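Local coordinates for hypothetical protein (Bacteroides caccae, PDB 4M8R), which is of unknown function but belongs to the DUF4784 family, pairing an Ig-like N-terminal domain with a WD40-like domain, at the interface of chains A and B and the interface of chains A and C. Sequence-based numbering; all coordinates share one arbitrary frame. Chains: chain A/B/C, hypothetical protein.

Chain A meets two copies of itself, chain B at contact 1 and chain C at contact 2. The centres of their C-alpha atoms are about 39 Å apart, and the contacts share no residues. On chain A, contact 1 draws on strands 43-50, 60-66 and 99-108 of the Ig-like domain and on A:Asn230 of the WD40-like domain. Chain B brings B:Gln228, B:Asn230 and B:Lys234 of its WD40-like domain. Contact 2 sets WD40-like loops of chain A against an Ig-like loop of chain C. Both contacts thus pair unlike domains. Both interfaces are two-fold symmetric and could together join four copies, as in the deposited assembly.

Contact 1: the interface of chains A and B. Residues chain A 47, 63-64, 100, 230; chain B 228, 230, 234.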
# COMPACT_ATOMS: atom_id res chain seq x y z
N ASP A 47 -6.07 24.10 -11.65
CA ASP A 47 -4.92 23.23 -11.43
C ASP A 47 -4.30 23.60 -10.09
O ASP A 47 -4.04 24.77 -9.82
CB ASP A 47 -3.88 23.38 -12.56
CG ASP A 47 -4.24 22.58 -13.83
OD1 ASP A 47 -5.33 21.96 -13.90
OD2 ASP A 47 -3.42 22.57 -14.77
N GLY A 63 -5.39 18.38 -11.18
CA GLY A 63 -5.92 19.15 -12.31
C GLY A 63 -6.17 18.29 -13.54
O GLY A 63 -5.45 17.32 -13.76
N PRO A 64 -7.19 18.65 -14.35
CA PRO A 64 -8.11 19.77 -14.18
C PRO A 64 -9.27 19.41 -13.25
O PRO A 64 -9.79 18.30 -13.29
CB PRO A 64 -8.63 19.98 -15.60
CG PRO A 64 -8.68 18.60 -16.17
CD PRO A 64 -7.59 17.80 -15.48
N ARG A 100 -8.04 25.86 -23.73
CA ARG A 100 -7.85 26.43 -22.40
C ARG A 100 -7.02 27.71 -22.46
O ARG A 100 -6.10 27.84 -23.28
CB ARG A 100 -7.18 25.42 -21.46
CG ARG A 100 -8.13 24.36 -20.94
CD ARG A 100 -7.52 23.47 -19.87
NE ARG A 100 -8.50 22.52 -19.33
CZ ARG A 100 -8.88 21.38 -19.92
NH1 ARG A 100 -8.37 21.00 -21.10
NH2 ARG A 100 -9.80 20.61 -19.33
N ASN A 230 -13.54 15.34 -9.18
CA ASN A 230 -14.49 16.34 -9.69
C ASN A 230 -15.86 16.27 -8.98
O ASN A 230 -16.89 16.63 -9.56
CB ASN A 230 -14.67 16.21 -11.21
CG ASN A 230 -13.68 17.06 -12.00
OD1 ASN A 230 -13.65 18.28 -11.85
ND2 ASN A 230 -12.88 16.42 -12.84
N GLN B 228 -3.10 10.99 -14.88
CA GLN B 228 -4.31 11.69 -14.47
C GLN B 228 -5.49 11.33 -15.40
O GLN B 228 -5.35 11.34 -16.63
CB GLN B 228 -3.97 13.19 -14.46
CG GLN B 228 -5.11 14.18 -14.43
CD GLN B 228 -5.74 14.42 -15.80
OE1 GLN B 228 -6.96 14.37 -15.92
NE2 GLN B 228 -4.92 14.69 -16.82
N ASN B 230 -8.27 12.35 -16.79
CA ASN B 230 -8.72 13.13 -17.96
C ASN B 230 -7.57 13.47 -18.93
O ASN B 230 -7.61 14.49 -19.63
CB ASN B 230 -9.45 14.41 -17.51
CG ASN B 230 -10.94 14.21 -17.34
OD1 ASN B 230 -11.64 13.83 -18.28
ND2 ASN B 230 -11.44 14.47 -16.13
N LYS B 234 -6.78 16.64 -21.70
CA LYS B 234 -5.92 17.58 -20.97
C LYS B 234 -4.56 16.95 -20.63
O LYS B 234 -4.48 16.05 -19.78
CB LYS B 234 -6.65 18.08 -19.71
CG LYS B 234 -5.80 18.53 -18.52
CD LYS B 234 -4.94 19.76 -18.77
CE LYS B 234 -3.99 20.03 -17.61
NZ LYS B 234 -4.64 20.12 -16.27
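The guanidinium of A:Arg100 has B:Lys234 over one face, where CD of the lysine stands 4.2 Å off the plane, nearer its margin than its centre. CB of the lysine passes NH1 of the guanidinium at 3.7 Å. These two side chains cross at about a right angle. The arginine touches the aliphatic part of the lysine. The carboxylate of A:Asp47 takes the lysine amine in a salt bridge. NZ of B:Lys234 bonds to OD2 of A:Asp47 at 3.1 Å, on the syn side and 16° out of the carboxylate plane. The bond to OD1 is weak. The lysine chain starts with CG anti to its backbone N (chi1 153°) and bends at chi2 and chi4, which carries NZ past A:Pro64 to the aspartate.

A:Pro64 follows a cis peptide bond. Its ring CD packs on CG of B:Lys234 at 3.6 Å. The same ring crosses B:Gln228 at about a right angle, with CD 3.5 Å from the amide oxygen OE1. Within chain B, that oxygen accepts a hydrogen bond from the backbone N of B:Asn230, which stands above the carbonyl plane and should help fix the amide. The patch is part of a two-fold interface between copies of the protein; the structure alone does not show that it forms in solution. The side-chain amides of A:Asn230 and B:Asn230 come from opposite directions, their planes 66° apart and their ND2 atoms 4.1 Å from each other.

Contact 2: the interface of chains A and C. Residues chain A 311-312, 324; chain C 52-53, 56.
C:Leu52 sits in a loop of the Ig-like domain and packs against A:Met311, A:Ala312 and A:Gln324 of the WD40-like domain. Its side chain can be followed outward. CB lies beside the amide of A:Gln324, 4.1 Å from the amide carbon CD. CG then turns beside the backbone N (chi1 -67°), and chi2 carries the CD1 branch onward toward chain A. At the tip, the methyl CD1 touches two neighbouring groups of chain A. It is 3.9 Å from CB of A:Ala312 and 3.8 Å from NE2 of A:Gln324. The leucine and glutamine side chains cross obliquely. CB of the leucine lies by the CD and OE1 end of the amide, and CD1 lies by NE2.

The backbone of the same leucine faces A:Met311, a selenomethionine. The selenomethionine chain is bent at chi2 and chi3 and curls round the carbonyl oxygen O of C:Leu52. CB, CG and the terminal methyl CE of A:Met311 all lie near that oxygen, CE at 3.5 Å. CG also packs on CA of C:Gly53.

A:Gln324 extends beyond CG and brings its amide between C:Leu52 and C:Leu56. The methyl CD2 of C:Leu56 comes within 3.9 Å of OE1 of the glutamine, with the two side chains at about a right angle. Side-chain packing and a water-mediated link make up this patch, part of a two-fold interface that may serve assembly. Water 1 joins the chains, 2.9 Å from OE1 of A:Gln324 and 3.0 Å from the backbone N of C:Gly53, with an angle of 158° at the glycine hydrogen.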
# COMPACT_ATOMS: atom_id res chain seq x y z
N MSE A 311 -13.92 -5.71 12.23
CA MSE A 311 -12.89 -6.39 13.04
C MSE A 311 -11.48 -6.00 12.67
O MSE A 311 -10.52 -6.46 13.29
CB MSE A 311 -13.06 -7.89 12.91
CG MSE A 311 -14.48 -8.34 13.27
SE MSE A 311 -14.96 -7.82 15.11
CE MSE A 311 -13.63 -8.89 16.11
N ALA A 312 -11.34 -5.17 11.63
CA ALA A 312 -10.07 -4.53 11.30
C ALA A 312 -10.36 -3.18 10.66
O ALA A 312 -11.50 -2.91 10.27
CB ALA A 312 -9.26 -5.39 10.35
N GLN A 324 -13.16 -7.52 6.91
CA GLN A 324 -13.54 -8.57 7.85
C GLN A 324 -14.50 -8.07 8.92
O GLN A 324 -14.27 -7.02 9.52
CB GLN A 324 -12.30 -9.19 8.48
CG GLN A 324 -11.56 -10.11 7.52
CD GLN A 324 -10.07 -10.22 7.78
OE1 GLN A 324 -9.53 -11.32 7.90
NE2 GLN A 324 -9.40 -9.07 7.85
N LEU C 52 -10.03 -12.86 12.02
CA LEU C 52 -10.53 -11.59 12.59
C LEU C 52 -12.06 -11.50 12.55
O LEU C 52 -12.68 -11.13 13.55
CB LEU C 52 -9.92 -10.39 11.87
CG LEU C 52 -8.41 -10.19 12.05
CD1 LEU C 52 -7.95 -8.90 11.38
CD2 LEU C 52 -8.03 -10.17 13.52
N GLY C 53 -12.65 -11.82 11.41
CA GLY C 53 -14.10 -11.81 11.26
C GLY C 53 -14.62 -13.23 11.17
O GLY C 53 -14.45 -14.01 12.10
N LEU C 56 -12.06 -17.33 6.59
CA LEU C 56 -11.85 -17.42 5.15
C LEU C 56 -10.40 -17.87 4.92
O LEU C 56 -9.54 -17.66 5.77
CB LEU C 56 -12.12 -16.08 4.48
CG LEU C 56 -11.02 -15.00 4.47
CD1 LEU C 56 -11.42 -13.84 3.57
CD2 LEU C 56 -10.68 -14.49 5.87
O HOH W 1 -11.48 -13.14 9.03